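Local structure of Lic11098 (Leptospira interrogans serogroup Icterohaemorrhagiae serovar copenhageni, 4U08) at residues N171-E176 with V195-I200; G187-Q192 with H210-Q215; L229-L234 with L252-L257. The protein is of unknown function, but is a leucine-rich repeat protein regarded as a virulence factor and probably offers a curved surface for binding partners. All blocks are in the same frame, centred on the assembly; numbering follows the deposited sequence.

Contact 1 (N171-E176 with V195-I200); sequences NVLPKE and VLPKEI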
# COMPACT_ATOMS: atom_id res chain seq x y z
N ASN A 171 13.98 -1.20 11.27
CA ASN A 171 13.47 -0.80 12.58
C ASN A 171 13.19 0.68 12.53
O ASN A 171 12.31 1.18 13.25
CB ASN A 171 14.51 -1.06 13.68
CG ASN A 171 15.24 -2.36 13.57
OD1 ASN A 171 16.40 -2.40 13.14
ND2 ASN A 171 14.58 -3.45 13.90
N VAL A 172 13.98 1.40 11.72
CA VAL A 172 13.93 2.86 11.62
C VAL A 172 14.13 3.28 10.16
O VAL A 172 14.65 2.51 9.35
CB VAL A 172 15.03 3.47 12.57
CG1 VAL A 172 15.26 4.95 12.31
CG2 VAL A 172 14.69 3.28 14.05
N LEU A 173 13.70 4.51 9.82
CA LEU A 173 13.93 5.12 8.51
C LEU A 173 14.98 6.24 8.68
O LEU A 173 14.93 6.95 9.68
CB LEU A 173 12.64 5.74 7.95
CG LEU A 173 11.49 4.80 7.64
CD1 LEU A 173 10.23 5.61 7.29
CD2 LEU A 173 11.86 3.82 6.53
N PRO A 174 15.89 6.45 7.71
CA PRO A 174 16.84 7.59 7.84
C PRO A 174 16.07 8.91 7.75
O PRO A 174 15.09 8.99 7.02
CB PRO A 174 17.78 7.41 6.64
CG PRO A 174 17.01 6.61 5.65
CD PRO A 174 16.07 5.73 6.43
N LYS A 175 16.52 9.94 8.47
CA LYS A 175 15.87 11.25 8.46
C LYS A 175 15.86 11.88 7.05
O LYS A 175 14.93 12.62 6.74
CB LYS A 175 16.47 12.18 9.54
CG LYS A 175 17.94 12.58 9.29
CD LYS A 175 18.53 13.37 10.45
CE LYS A 175 20.01 13.11 10.63
NZ LYS A 175 20.79 13.62 9.50
N GLU A 176 16.81 11.48 6.18
CA GLU A 176 16.99 11.97 4.81
C GLU A 176 15.87 11.53 3.85
O GLU A 176 15.75 12.07 2.74
CB GLU A 176 18.38 11.55 4.28
CG GLU A 176 19.54 12.18 5.04
CD GLU A 176 19.93 11.60 6.40
OE1 GLU A 176 20.78 12.21 7.07
OE2 GLU A 176 19.37 10.56 6.81
N VAL A 195 9.08 3.40 15.04
CA VAL A 195 8.89 4.86 15.03
C VAL A 195 9.05 5.36 13.59
O VAL A 195 9.78 4.75 12.81
CB VAL A 195 9.91 5.55 16.01
CG1 VAL A 195 11.35 5.45 15.51
CG2 VAL A 195 9.54 7.00 16.31
N LEU A 196 8.39 6.47 13.26
CA LEU A 196 8.54 7.14 11.97
C LEU A 196 9.32 8.42 12.22
O LEU A 196 9.07 9.08 13.23
CB LEU A 196 7.18 7.52 11.36
CG LEU A 196 6.29 6.38 10.91
CD1 LEU A 196 4.96 6.92 10.46
CD2 LEU A 196 6.96 5.54 9.78
N PRO A 197 10.24 8.83 11.31
CA PRO A 197 10.97 10.10 11.55
C PRO A 197 10.05 11.31 11.43
O PRO A 197 9.09 11.27 10.65
CB PRO A 197 12.04 10.09 10.45
CG PRO A 197 11.46 9.28 9.37
CD PRO A 197 10.64 8.21 10.04
N LYS A 198 10.35 12.40 12.15
CA LYS A 198 9.55 13.63 12.04
C LYS A 198 9.57 14.18 10.60
O LYS A 198 8.60 14.80 10.17
CB LYS A 198 9.98 14.69 13.07
CG LYS A 198 11.43 15.18 12.96
CD LYS A 198 11.76 16.27 14.00
CE LYS A 198 11.50 17.68 13.51
NZ LYS A 198 12.48 18.12 12.48
N GLU A 199 10.65 13.88 9.85
CA GLU A 199 10.88 14.29 8.48
C GLU A 199 9.92 13.64 7.47
O GLU A 199 9.86 14.07 6.32
CB GLU A 199 12.35 14.05 8.09
CG GLU A 199 13.33 14.91 8.87
CD GLU A 199 13.74 14.45 10.26
OE1 GLU A 199 13.30 13.35 10.68
OE2 GLU A 199 14.51 15.18 10.92
N ILE A 200 9.14 12.61 7.91
CA ILE A 200 8.11 11.97 7.08
C ILE A 200 7.13 13.02 6.54
O ILE A 200 6.70 12.90 5.41
CB ILE A 200 7.38 10.78 7.81
CG1 ILE A 200 6.78 9.77 6.82
CG2 ILE A 200 6.31 11.25 8.82
CD1 ILE A 200 7.74 8.71 6.32
O HOH W 1 12.18 5.83 11.72
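Val172 CG2 meets Val195 CG1 at 4.2 Å, a thin apolar touch at the exposed end of two equivalent turns of a leucine-rich repeat solenoid, where the chain passes from the asparagine turn to the convex side. Just before it, the backbone of Asn171 is hydrogen-bonded to Asn194. At Leu173 a water links the two backbones: it accepts from Leu173 N at 2.8 Å and donates to Val195 O at the same distance. The side chain of Leu173 carries the apolar part. With CG anti to its carbonyl carbon (chi1 -64°), the leucine sets CB and CD1 against the Pro197 ring at CD, each 3.8 Å away, and the same CD1 also meets Leu196 CD2 and Ile200 CD1, both at 4.1 Å. Pro174, its CB directed away from 195-200, packs on Ile150 of the preceding turn. At Lys175 the contact becomes mixed: Glu199 folds at chi2 (82°), which brings its carboxylate back over Lys175 CB, with OE1 3.6 Å from that carbon. The charged ends of these two do not pair across the gap; Lys175 NZ instead forms a salt bridge with its neighbour Glu176 OE1, 2.8 Å long. With the Lys175 charge met inside its own segment, the two turns are joined here by van der Waals packing and one shared water.

Contact 2 (G187-Q192 with H210-Q215); sequences GLDHNQ and HLRNNQ. With ZN (zinc ion), chain F; ZN (zinc ion), chain G.
Leu188 N donates to His210 O at 2.8 Å, closing the single parallel bridge between Gly187 and His210, and two residues on His190 N repeats the pattern on Arg212 O. Side-chain amides take over beyond the strands. Asn214 ND2 gives an almost straight bond (174°) to Leu188 O, and Asn191 ND2 reaches the same oxygen from the opposite face of its plane; Asn191 ND2 also bonds Leu165 O of the preceding repeat. This is the asparagine ladder of leucine-rich repeats, in which each amide ties the loops of adjacent turns. Charge pairing centres on Asp189: OD2 forms a salt bridge with Arg212 NH2 at 2.8 Å, the carboxylate and guanidinium planes standing 78° apart, while OD1 accepts from Arg212 N at 3.0 Å. Of the flat groups, the His190 ring and the Asn213 amide are stacked, 11° from parallel, with Asn213 OD1 3.7 Å above the His190 ring. Metal binding occupies the imidazoles: His190 ND1 and His167 hold one zinc ion, and His210 ND1 binds a second at 2.2 Å. Leu188 CB and CD1 both rest on Leu211 CD2, and a water donates to both Gln192 O and Gln215 OE1.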
# COMPACT_ATOMS: atom_id res chain seq x y z
N GLY A 187 6.08 2.23 0.14
CA GLY A 187 5.70 0.90 0.62
C GLY A 187 6.62 0.41 1.73
O GLY A 187 7.77 0.05 1.46
N LEU A 188 6.12 0.36 2.96
CA LEU A 188 6.89 -0.09 4.12
C LEU A 188 6.22 -1.25 4.89
O LEU A 188 6.59 -1.51 6.03
CB LEU A 188 7.12 1.10 5.07
CG LEU A 188 8.06 2.19 4.53
CD1 LEU A 188 7.90 3.44 5.31
CD2 LEU A 188 9.53 1.69 4.52
N ASP A 189 5.24 -1.94 4.28
CA ASP A 189 4.55 -3.06 4.94
C ASP A 189 5.50 -4.14 5.45
O ASP A 189 6.44 -4.52 4.76
CB ASP A 189 3.58 -3.80 3.98
CG ASP A 189 2.40 -3.00 3.48
OD1 ASP A 189 2.02 -2.01 4.13
OD2 ASP A 189 1.84 -3.37 2.43
N HIS A 190 5.18 -4.69 6.60
CA HIS A 190 5.84 -5.85 7.18
C HIS A 190 7.37 -5.70 7.40
O HIS A 190 8.16 -6.58 7.07
CB HIS A 190 5.50 -7.11 6.34
CG HIS A 190 5.27 -8.34 7.18
ND1 HIS A 190 4.52 -9.41 6.71
CD2 HIS A 190 5.69 -8.62 8.44
CE1 HIS A 190 4.51 -10.30 7.68
NE2 HIS A 190 5.19 -9.87 8.75
N ASN A 191 7.76 -4.57 7.97
CA ASN A 191 9.13 -4.36 8.41
C ASN A 191 8.98 -4.48 9.94
O ASN A 191 8.07 -5.16 10.40
CB ASN A 191 9.65 -2.99 7.96
CG ASN A 191 10.16 -3.01 6.56
OD1 ASN A 191 11.22 -3.53 6.30
ND2 ASN A 191 9.40 -2.47 5.62
N GLN A 192 9.81 -3.79 10.74
CA GLN A 192 9.63 -3.82 12.19
C GLN A 192 9.77 -2.42 12.72
O GLN A 192 10.35 -2.18 13.77
CB GLN A 192 10.55 -4.87 12.89
CG GLN A 192 11.99 -4.91 12.42
CD GLN A 192 12.71 -6.14 12.93
OE1 GLN A 192 12.57 -6.54 14.10
NE2 GLN A 192 13.52 -6.75 12.09
N HIS A 210 1.95 2.89 2.84
CA HIS A 210 1.69 1.53 3.30
C HIS A 210 2.58 1.22 4.48
O HIS A 210 3.81 1.16 4.33
CB HIS A 210 1.94 0.54 2.15
CG HIS A 210 0.84 0.53 1.12
ND1 HIS A 210 0.84 -0.36 0.08
CD2 HIS A 210 -0.27 1.30 1.02
CE1 HIS A 210 -0.24 -0.10 -0.63
NE2 HIS A 210 -0.95 0.89 -0.10
N LEU A 211 1.99 1.12 5.67
CA LEU A 211 2.73 0.85 6.91
C LEU A 211 2.16 -0.33 7.68
O LEU A 211 2.36 -0.43 8.89
CB LEU A 211 2.71 2.09 7.80
CG LEU A 211 3.71 3.20 7.43
CD1 LEU A 211 3.35 4.46 8.13
CD2 LEU A 211 5.11 2.79 7.82
N ARG A 212 1.47 -1.22 6.97
CA ARG A 212 0.81 -2.37 7.59
C ARG A 212 1.81 -3.32 8.20
O ARG A 212 2.88 -3.54 7.63
CB ARG A 212 -0.03 -3.13 6.56
CG ARG A 212 -1.20 -2.30 6.01
CD ARG A 212 -1.81 -2.99 4.81
NE ARG A 212 -1.06 -2.72 3.58
CZ ARG A 212 -1.40 -3.20 2.39
NH1 ARG A 212 -2.47 -3.96 2.25
NH2 ARG A 212 -0.66 -2.90 1.33
N ASN A 213 1.44 -3.94 9.31
CA ASN A 213 2.25 -4.97 9.94
C ASN A 213 3.64 -4.48 10.37
O ASN A 213 4.65 -5.09 10.04
CB ASN A 213 2.32 -6.24 9.04
CG ASN A 213 2.03 -7.54 9.75
OD1 ASN A 213 1.58 -8.50 9.14
ND2 ASN A 213 2.34 -7.62 11.04
N ASN A 214 3.68 -3.38 11.09
CA ASN A 214 4.93 -2.87 11.67
C ASN A 214 4.74 -2.87 13.19
O ASN A 214 3.85 -3.57 13.68
CB ASN A 214 5.30 -1.50 11.08
CG ASN A 214 5.98 -1.64 9.76
OD1 ASN A 214 7.15 -1.99 9.69
ND2 ASN A 214 5.27 -1.39 8.66
N GLN A 215 5.56 -2.12 13.93
CA GLN A 215 5.46 -2.08 15.39
C GLN A 215 5.30 -0.67 15.91
O GLN A 215 5.81 -0.35 16.98
CB GLN A 215 6.70 -2.78 16.02
CG GLN A 215 6.70 -4.30 15.81
CD GLN A 215 8.06 -4.94 15.95
OE1 GLN A 215 8.92 -4.52 16.75
NE2 GLN A 215 8.28 -6.01 15.20
ZN ZN F . 2.57 -1.68 -0.46
ZN ZN G . 3.76 -9.44 4.97
O HOH W 2 4.19 -1.96 1.05
O HOH W 3 10.66 -2.46 16.56
O HOH W 4 2.19 -7.89 5.13

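Contact 3 (L229-L234 with L252-L257); sequences LQKLLL and LQKLKL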
# COMPACT_ATOMS: atom_id res chain seq x y z
N LEU A 229 -1.71 13.33 0.82
CA LEU A 229 -2.01 11.95 1.22
C LEU A 229 -3.49 11.58 1.00
O LEU A 229 -4.36 12.30 1.45
CB LEU A 229 -1.61 11.68 2.69
CG LEU A 229 -1.46 10.19 3.08
CD1 LEU A 229 -0.26 9.53 2.38
CD2 LEU A 229 -1.27 10.05 4.59
N GLN A 230 -3.71 10.47 0.31
CA GLN A 230 -5.04 9.93 -0.03
C GLN A 230 -5.32 8.64 0.70
O GLN A 230 -6.47 8.37 1.06
CB GLN A 230 -5.16 9.71 -1.54
CG GLN A 230 -5.24 11.01 -2.34
CD GLN A 230 -4.90 10.82 -3.81
OE1 GLN A 230 -5.28 9.84 -4.44
NE2 GLN A 230 -4.17 11.77 -4.38
N LYS A 231 -4.30 7.79 0.87
CA LYS A 231 -4.47 6.50 1.51
C LYS A 231 -3.39 6.30 2.58
O LYS A 231 -2.20 6.38 2.29
CB LYS A 231 -4.41 5.33 0.50
CG LYS A 231 -5.56 5.34 -0.51
CD LYS A 231 -5.46 4.14 -1.43
CE LYS A 231 -6.47 4.24 -2.54
NZ LYS A 231 -5.95 3.62 -3.79
N LEU A 232 -3.84 6.01 3.81
CA LEU A 232 -2.95 5.76 4.93
C LEU A 232 -3.30 4.39 5.50
O LEU A 232 -4.37 4.23 6.11
CB LEU A 232 -3.09 6.90 5.97
CG LEU A 232 -2.23 6.81 7.26
CD1 LEU A 232 -0.73 6.58 6.94
CD2 LEU A 232 -2.39 8.06 8.11
N LEU A 233 -2.42 3.38 5.27
CA LEU A 233 -2.70 2.02 5.73
C LEU A 233 -1.82 1.68 6.92
O LEU A 233 -0.61 1.49 6.77
CB LEU A 233 -2.52 0.99 4.61
CG LEU A 233 -3.19 1.28 3.25
CD1 LEU A 233 -3.09 0.04 2.36
CD2 LEU A 233 -4.68 1.70 3.38
N LEU A 234 -2.44 1.64 8.10
CA LEU A 234 -1.78 1.39 9.39
C LEU A 234 -2.22 0.11 10.08
O LEU A 234 -1.98 -0.05 11.28
CB LEU A 234 -1.96 2.61 10.30
CG LEU A 234 -1.15 3.84 9.91
CD1 LEU A 234 -1.76 5.10 10.47
CD2 LEU A 234 0.31 3.70 10.34
N LEU A 252 -7.19 13.03 2.45
CA LEU A 252 -7.27 11.64 2.87
C LEU A 252 -8.61 11.03 2.57
O LEU A 252 -9.63 11.57 3.00
CB LEU A 252 -6.91 11.47 4.36
CG LEU A 252 -6.49 10.04 4.77
CD1 LEU A 252 -5.15 9.60 4.11
CD2 LEU A 252 -6.47 9.89 6.27
N GLN A 253 -8.59 9.90 1.85
CA GLN A 253 -9.80 9.18 1.42
C GLN A 253 -9.96 7.91 2.17
O GLN A 253 -11.10 7.48 2.38
CB GLN A 253 -9.71 8.86 -0.09
CG GLN A 253 -9.76 10.11 -0.97
CD GLN A 253 -9.57 9.83 -2.44
OE1 GLN A 253 -8.96 8.84 -2.86
NE2 GLN A 253 -10.05 10.74 -3.26
N LYS A 254 -8.84 7.24 2.50
CA LYS A 254 -8.89 5.96 3.19
C LYS A 254 -7.94 5.94 4.37
O LYS A 254 -6.74 6.18 4.22
CB LYS A 254 -8.55 4.79 2.26
CG LYS A 254 -9.57 4.51 1.17
CD LYS A 254 -9.25 3.21 0.43
CE LYS A 254 -10.18 2.97 -0.74
NZ LYS A 254 -11.58 2.65 -0.30
N LEU A 255 -8.49 5.63 5.55
CA LEU A 255 -7.72 5.50 6.79
C LEU A 255 -8.01 4.09 7.32
O LEU A 255 -9.15 3.80 7.72
CB LEU A 255 -8.10 6.59 7.79
CG LEU A 255 -7.38 6.58 9.14
CD1 LEU A 255 -5.85 6.57 8.95
CD2 LEU A 255 -7.82 7.76 9.99
N LYS A 256 -7.01 3.21 7.24
CA LYS A 256 -7.16 1.82 7.67
C LYS A 256 -6.34 1.59 8.93
O LYS A 256 -5.11 1.69 8.89
CB LYS A 256 -6.77 0.86 6.55
CG LYS A 256 -7.83 0.82 5.45
CD LYS A 256 -7.75 -0.44 4.63
CE LYS A 256 -8.79 -0.48 3.54
NZ LYS A 256 -8.53 0.54 2.49
N LEU A 257 -7.02 1.37 10.07
CA LEU A 257 -6.42 1.22 11.39
C LEU A 257 -6.78 -0.12 12.05
O LEU A 257 -6.69 -0.24 13.28
CB LEU A 257 -6.86 2.41 12.27
CG LEU A 257 -6.26 3.78 11.94
CD1 LEU A 257 -7.11 4.89 12.48
CD2 LEU A 257 -4.85 3.90 12.50
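Leu232 and Leu255 lie side by side on the inward face of two neighbouring parallel strands, 231-233 and 254-256, whose axes run 4.9 Å apart in the inner wall of a leucine-rich repeat solenoid. The tight part of the contact is this leucine face together with the backbone. Leu232 N donates to Lys254 O and Leu232 O accepts from Lys256 N, the latter bond nearly straight at 177°; Leu234 N on Lys256 O continues the pairing. Leu252, its CG anti to the backbone N (chi1 -160°), swings CD1 across the gap to touch both Leu229 CG and Leu232 CB, each at 3.9 Å. Leu255 CD1 sits equally close to Leu232 CD2, and Leu234 CB meets Leu257 CD2, so on the inward face Leu229, Leu232 and Leu234 each overlap their counterpart one repeat on.

On the other face the lysine pair is looser and partly exposed. Lys231 CG and Lys254 CB touch at 4.1 Å as the two chains run alongside each other, while Lys231 NZ and Lys254 NZ stay 6.7 Å apart; Lys254 NZ finds its counter-charge in Glu277. Leu233, the apolar member of this face, is buried, packed against His210 and Arg212 with its CD2 lying along the Lys256 chain. Where the strands begin, Gln230 O takes two backbone donors at once, Gln253 N at 2.7 Å and Lys254 N at 3.0 Å.

In the fold
The three contacts sample the same kind of turn-to-turn junction at different points around the solenoid. Contact 3 belongs to the regular inner wall, where strand pairing and matched leucines do the work and lysines occupy the face turned away from the leucines. Contact 2 lies where the strands give out, so amide side chains and a salt bridge supplement the backbone bonds, beside bound zinc. Neither has an exposed touching residue, whereas contact 1, nearer the convex side, has three and relies on packing and water. Contacts 1 and 2 join the same two turns: Leu173 CD2 meets Leu188 CD2 at 3.7 Å. Contacts 2 and 3 adjoin through a probable Leu211 N to Leu233 O hydrogen bond; contacts 1 and 3 do not touch.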